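Cystatin F (Homo sapiens, PDB 2CH9) inhibits papain and cathepsin L, more weakly than other cystatins do, and forms a disulfide-linked homodimer. Local coordinates at residues A[64-77]-A[99-112]. Residues are numbered along the deposited sequence; the frame is centred on the assembly and turned at random. Where two conformers were deposited one is given.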
loop_
_atom_site.group_PDB
_atom_site.type_symbol
_atom_site.label_atom_id
_atom_site.label_comp_id
_atom_site.label_asym_id
_atom_site.label_seq_id
_atom_site.Cartn_x
_atom_site.Cartn_y
_atom_site.Cartn_z
ATOM N N VAL A 64 -2.784 6.530 8.488
ATOM C CA VAL A 64 -1.955 7.508 7.790
ATOM C C VAL A 64 -2.744 8.808 7.636
ATOM O O VAL A 64 -3.503 8.990 6.685
ATOM C CB VAL A 64 -1.292 6.921 6.479
ATOM C CG1 VAL A 64 -2.234 5.972 5.738
ATOM C CG2 VAL A 64 -0.710 7.996 5.579
ATOM N N LYS A 65 -2.593 9.678 8.636
ATOM C CA LYS A 65 -3.367 10.918 8.739
ATOM C C LYS A 65 -4.829 10.661 8.353
ATOM O O LYS A 65 -5.436 11.431 7.593
ATOM C CB LYS A 65 -2.770 12.008 7.837
ATOM C CG LYS A 65 -1.249 12.184 7.903
ATOM C CD LYS A 65 -0.827 13.107 9.040
ATOM C CE LYS A 65 0.416 13.942 8.667
ATOM N NZ LYS A 65 1.694 13.157 8.568
ATOM N N GLY A 66 -5.392 9.586 8.896
ATOM C CA GLY A 66 -6.667 9.046 8.440
ATOM C C GLY A 66 -6.521 7.540 8.366
ATOM O O GLY A 66 -5.553 6.978 8.879
ATOM N N LEU A 67 -7.474 6.890 7.709
ATOM C CA LEU A 67 -7.499 5.436 7.607
ATOM C C LEU A 67 -7.331 4.964 6.171
ATOM O O LEU A 67 -8.132 5.307 5.298
ATOM C CB LEU A 67 -8.812 4.883 8.181
ATOM C CG LEU A 67 -9.059 5.060 9.702
ATOM C CD1 LEU A 67 -10.279 4.299 10.170
ATOM C CD2 LEU A 67 -7.863 4.644 10.539
ATOM N N LYS A 68 -6.287 4.186 5.922
ATOM C CA LYS A 68 -6.094 3.579 4.602
ATOM C C LYS A 68 -6.470 2.105 4.678
ATOM O O LYS A 68 -5.874 1.331 5.453
ATOM C CB LYS A 68 -4.643 3.722 4.132
ATOM C CG LYS A 68 -4.414 3.281 2.687
ATOM C CD LYS A 68 -2.979 2.949 2.420
ATOM C CE LYS A 68 -2.563 3.546 1.094
ATOM N NZ LYS A 68 -1.345 2.928 0.507
ATOM N N TYR A 69 -7.475 1.716 3.898
ATOM C CA TYR A 69 -7.906 0.319 3.843
ATOM C C TYR A 69 -7.236 -0.382 2.697
ATOM O O TYR A 69 -7.107 0.172 1.608
ATOM C CB TYR A 69 -9.417 0.221 3.710
ATOM C CG TYR A 69 -10.132 0.768 4.912
ATOM C CD1 TYR A 69 -10.343 -0.023 6.047
ATOM C CD2 TYR A 69 -10.557 2.092 4.946
ATOM C CE1 TYR A 69 -10.986 0.494 7.159
ATOM C CE2 TYR A 69 -11.197 2.611 6.060
ATOM C CZ TYR A 69 -11.409 1.814 7.151
ATOM O OH TYR A 69 -12.058 2.346 8.234
ATOM N N MET A 70 -6.733 -1.581 2.950
ATOM C CA MET A 70 -6.238 -2.426 1.871
ATOM C C MET A 70 -7.192 -3.607 1.838
ATOM O O MET A 70 -7.266 -4.357 2.815
ATOM C CB MET A 70 -4.798 -2.880 2.148
ATOM C CG MET A 70 -3.858 -1.717 2.354
ATOM S SD MET A 70 -2.238 -2.223 2.915
ATOM C CE MET A 70 -1.333 -0.690 2.658
ATOM N N LEU A 71 -7.921 -3.765 0.734
ATOM C CA LEU A 71 -9.050 -4.692 0.690
ATOM C C LEU A 71 -8.943 -5.688 -0.442
ATOM O O LEU A 71 -8.501 -5.357 -1.539
ATOM C CB LEU A 71 -10.378 -3.946 0.546
ATOM C CG LEU A 71 -10.751 -2.829 1.512
ATOM C CD1 LEU A 71 -12.118 -2.318 1.131
ATOM C CD2 LEU A 71 -10.756 -3.305 2.982
ATOM N N GLU A 72 -9.348 -6.919 -0.140
ATOM C CA GLU A 72 -9.600 -7.942 -1.132
ATOM C C GLU A 72 -11.122 -8.104 -1.151
ATOM O O GLU A 72 -11.718 -8.601 -0.202
ATOM C CB GLU A 72 -8.910 -9.250 -0.738
ATOM C CG GLU A 72 -8.972 -10.337 -1.775
ATOM C CD GLU A 72 -8.305 -11.620 -1.295
ATOM O OE1 GLU A 72 -8.882 -12.323 -0.419
ATOM O OE2 GLU A 72 -7.200 -11.939 -1.789
ATOM N N VAL A 73 -11.734 -7.671 -2.242
ATOM C CA VAL A 73 -13.185 -7.525 -2.318
ATOM C C VAL A 73 -13.689 -8.115 -3.646
ATOM O O VAL A 73 -13.079 -7.901 -4.692
ATOM C CB VAL A 73 -13.603 -6.026 -2.144
ATOM C CG1 VAL A 73 -12.703 -5.099 -2.952
ATOM C CG2 VAL A 73 -15.078 -5.803 -2.480
ATOM N N GLU A 74 -14.746 -8.916 -3.592
ATOM C CA GLU A 74 -15.393 -9.385 -4.802
ATOM C C GLU A 74 -16.533 -8.435 -5.163
ATOM O O GLU A 74 -17.249 -7.956 -4.285
ATOM C CB GLU A 74 -15.899 -10.818 -4.640
ATOM C CG GLU A 74 -14.786 -11.868 -4.699
ATOM C CD GLU A 74 -15.235 -13.238 -4.226
ATOM O OE1 GLU A 74 -16.446 -13.553 -4.321
ATOM O OE2 GLU A 74 -14.373 -14.015 -3.758
ATOM N N ILE A 75 -16.676 -8.145 -6.452
ATOM C CA ILE A 75 -17.773 -7.310 -6.934
ATOM C C ILE A 75 -18.583 -8.066 -7.978
ATOM O O ILE A 75 -18.040 -8.909 -8.689
ATOM C CB ILE A 75 -17.277 -5.962 -7.492
ATOM C CG1 ILE A 75 -16.400 -6.164 -8.738
ATOM C CG2 ILE A 75 -16.511 -5.185 -6.405
ATOM C CD1 ILE A 75 -16.116 -4.873 -9.484
ATOM N N GLY A 76 -19.880 -7.779 -8.049
ATOM C CA GLY A 76 -20.767 -8.472 -8.969
ATOM C C GLY A 76 -21.734 -7.546 -9.678
ATOM O O GLY A 76 -22.142 -6.516 -9.127
ATOM N N ARG A 77 -22.105 -7.914 -10.904
ATOM C CA ARG A 77 -23.047 -7.120 -11.684
ATOM C C ARG A 77 -24.443 -7.192 -11.067
ATOM O O ARG A 77 -24.915 -8.273 -10.715
ATOM C CB ARG A 77 -23.070 -7.571 -13.144
ATOM C CG ARG A 77 -23.905 -6.658 -14.030
ATOM C CD ARG A 77 -24.020 -7.156 -15.461
ATOM N NE ARG A 77 -22.852 -6.821 -16.279
ATOM C CZ ARG A 77 -22.149 -7.700 -16.988
ATOM N NH1 ARG A 77 -22.491 -8.984 -17.003
ATOM N NH2 ARG A 77 -21.104 -7.295 -17.701
ATOM N N LEU A 99 -25.944 -12.818 -17.688
ATOM C CA LEU A 99 -25.601 -11.476 -17.234
ATOM C C LEU A 99 -24.823 -11.475 -15.916
ATOM O O LEU A 99 -24.277 -10.447 -15.520
ATOM C CB LEU A 99 -26.855 -10.589 -17.160
ATOM C CG LEU A 99 -27.570 -10.298 -18.490
ATOM C CD1 LEU A 99 -28.912 -9.612 -18.257
ATOM C CD2 LEU A 99 -26.698 -9.475 -19.443
ATOM N N LYS A 100 -24.778 -12.627 -15.247
ATOM C CA LYS A 100 -23.952 -12.801 -14.049
ATOM C C LYS A 100 -22.477 -12.589 -14.376
ATOM O O LYS A 100 -21.924 -13.267 -15.245
ATOM C CB LYS A 100 -24.127 -14.203 -13.458
ATOM C CG LYS A 100 -25.217 -14.354 -12.405
ATOM C CD LYS A 100 -24.808 -15.418 -11.372
ATOM C CE LYS A 100 -25.981 -15.875 -10.502
ATOM N NZ LYS A 100 -26.881 -16.855 -11.191
ATOM N N GLN A 101 -21.851 -11.640 -13.685
ATOM C CA GLN A 101 -20.412 -11.412 -13.805
ATOM C C GLN A 101 -19.816 -10.991 -12.468
ATOM O O GLN A 101 -20.314 -10.063 -11.822
ATOM C CB GLN A 101 -20.094 -10.374 -14.886
ATOM C CG GLN A 101 -18.615 -10.021 -14.958
ATOM C CD GLN A 101 -18.188 -9.475 -16.304
ATOM O OE1 GLN A 101 -17.614 -8.384 -16.390
ATOM N NE2 GLN A 101 -18.454 -10.232 -17.366
ATOM N N THR A 102 -18.756 -11.686 -12.065
ATOM C CA THR A 102 -18.052 -11.370 -10.835
ATOM C C THR A 102 -16.587 -11.073 -11.123
ATOM O O THR A 102 -15.974 -11.702 -11.989
ATOM C CB THR A 102 -18.178 -12.510 -9.800
ATOM O OG1 THR A 102 -19.560 -12.809 -9.590
ATOM C CG2 THR A 102 -17.570 -12.117 -8.457
ATOM N N LEU A 103 -16.041 -10.100 -10.401
ATOM C CA LEU A 103 -14.617 -9.799 -10.455
ATOM C C LEU A 103 -14.003 -9.869 -9.074
ATOM O O LEU A 103 -14.658 -9.539 -8.081
ATOM C CB LEU A 103 -14.365 -8.404 -11.032
ATOM C CG LEU A 103 -14.611 -8.199 -12.530
ATOM C CD1 LEU A 103 -16.038 -7.709 -12.764
ATOM C CD2 LEU A 103 -13.613 -7.211 -13.099
ATOM N N SER A 104 -12.745 -10.299 -9.029
ATOM C CA SER A 104 -11.923 -10.217 -7.832
ATOM C C SER A 104 -11.054 -8.979 -7.923
ATOM O O SER A 104 -10.271 -8.827 -8.871
ATOM C CB SER A 104 -11.013 -11.445 -7.692
ATOM O OG SER A 104 -11.760 -12.643 -7.564
ATOM N N CYS A 105 -11.187 -8.106 -6.931
ATOM C CA CYS A 105 -10.446 -6.855 -6.896
ATOM C C CYS A 105 -9.525 -6.745 -5.685
ATOM O O CYS A 105 -9.764 -7.351 -4.643
ATOM C CB CYS A 105 -11.408 -5.661 -6.885
ATOM S SG CYS A 105 -12.546 -5.588 -8.267
ATOM N N TYR A 106 -8.464 -5.970 -5.847
ATOM C CA TYR A 106 -7.719 -5.438 -4.733
ATOM C C TYR A 106 -7.895 -3.924 -4.774
ATOM O O TYR A 106 -7.772 -3.301 -5.831
ATOM C CB TYR A 106 -6.231 -5.807 -4.825
ATOM C CG TYR A 106 -5.419 -5.097 -3.762
ATOM C CD1 TYR A 106 -5.405 -5.563 -2.440
ATOM C CD2 TYR A 106 -4.703 -3.924 -4.061
ATOM C CE1 TYR A 106 -4.696 -4.905 -1.455
ATOM C CE2 TYR A 106 -3.982 -3.258 -3.070
ATOM C CZ TYR A 106 -3.980 -3.762 -1.771
ATOM O OH TYR A 106 -3.271 -3.118 -0.788
ATOM N N SER A 107 -8.192 -3.328 -3.629
ATOM C CA SER A 107 -8.262 -1.892 -3.559
ATOM C C SER A 107 -7.559 -1.298 -2.341
ATOM O O SER A 107 -7.391 -1.958 -1.299
ATOM C CB SER A 107 -9.717 -1.419 -3.593
ATOM O OG SER A 107 -10.355 -1.717 -2.372
ATOM N N GLU A 108 -7.144 -0.042 -2.497
ATOM C CA GLU A 108 -6.728 0.788 -1.374
ATOM C C GLU A 108 -7.643 1.990 -1.368
ATOM O O GLU A 108 -7.899 2.592 -2.419
ATOM C CB GLU A 108 -5.259 1.178 -1.497
ATOM C CG GLU A 108 -4.350 -0.017 -1.261
ATOM C CD GLU A 108 -2.886 0.215 -1.545
ATOM O OE1 GLU A 108 -2.466 1.341 -1.935
ATOM O OE2 GLU A 108 -2.131 -0.766 -1.379
ATOM N N VAL A 109 -8.162 2.308 -0.187
ATOM C CA VAL A 109 -9.154 3.349 -0.006
ATOM C C VAL A 109 -8.696 4.172 1.186
ATOM O O VAL A 109 -8.489 3.628 2.290
ATOM C CB VAL A 109 -10.536 2.739 0.346
ATOM C CG1 VAL A 109 -11.553 3.828 0.613
ATOM C CG2 VAL A 109 -11.020 1.788 -0.754
ATOM N N TRP A 110 -8.525 5.472 0.972
ATOM C CA TRP A 110 -8.073 6.373 2.026
ATOM C C TRP A 110 -9.251 7.211 2.495
ATOM O O TRP A 110 -9.881 7.907 1.688
ATOM C CB TRP A 110 -6.943 7.276 1.509
ATOM C CG TRP A 110 -6.327 8.174 2.567
ATOM C CD1 TRP A 110 -5.852 7.804 3.807
ATOM C CD2 TRP A 110 -6.101 9.584 2.461
ATOM N NE1 TRP A 110 -5.356 8.899 4.470
ATOM C CE2 TRP A 110 -5.493 10.004 3.671
ATOM C CE3 TRP A 110 -6.337 10.530 1.458
ATOM C CZ2 TRP A 110 -5.132 11.338 3.906
ATOM C CZ3 TRP A 110 -5.984 11.847 1.693
ATOM C CH2 TRP A 110 -5.383 12.239 2.911
ATOM N N VAL A 111 -9.572 7.124 3.782
ATOM C CA VAL A 111 -10.744 7.821 4.315
ATOM C C VAL A 111 -10.320 8.735 5.453
ATOM O O VAL A 111 -9.634 8.297 6.386
ATOM C CB VAL A 111 -11.839 6.833 4.790
ATOM C CG1 VAL A 111 -13.110 7.573 5.212
ATOM C CG2 VAL A 111 -12.146 5.818 3.692
ATOM N N VAL A 112 -10.689 10.009 5.349
ATOM C CA VAL A 112 -10.459 10.961 6.431
ATOM C C VAL A 112 -11.812 11.521 6.911
ATOM O O VAL A 112 -12.256 12.573 6.438
ATOM C CB VAL A 112 -9.474 12.088 6.035
ATOM C CG1 VAL A 112 -9.021 12.838 7.270
ATOM C CG2 VAL A 112 -8.254 11.513 5.322
HETATM O O HOH W 1 0.073 0.449 -0.423
HETATM O O HOH W 2 -23.630 -10.997 -11.224
#
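Arg77 reaches across to Leu99 and Gln101. Its CB lies 3.9 Å from Leu99 O and as far from Gln101 O. CG stands anti to the backbone N (chi1 -173°) and stays near Leu99 O, and Arg77 CD passes 3.3 Å from Leu99 O. The bend at chi3 then turns the guanidinium back toward that carbonyl. NE and CZ stay near it too, CZ also meeting Gln101 CB. Arg77 NH1 donates to Leu99 O at 2.7 Å. Leu99 O lies in the guanidinium plane, but NH1 sits above the carbonyl plane. Gln101 CB covers one guanidinium face, 3.5 Å from Arg77 NH1. NH2 forms a salt bridge with Asp47. A leucine in place of Arg77 would probably leave Leu99 O without this donor and take this cation from Asp47. Strands 67-78 and 102-112 are antiparallel neighbours in the cystatin sheet, which wraps around helix 28-44. Tyr69, Ile75 and Val109 face that helix. Cys105 on the same face is disulfide-bonded to Cys125. Lys68, Glu108 and Tyr106 lie on the reverse face. There Lys68 NZ meets Glu108 OE1 at 3.1 Å from above the carboxylate plane, in a salt bridge. Tyr106 OH donates to the anti lone pair of Glu108 OE2, so each carboxylate oxygen has a partner. At the Val64-Gly66 turn, part of the secondary contact area, Trp110 NE1 donates to Val64 O at 2.9 Å. Val112 CG2 sits over one face of the indole, offset toward its rim.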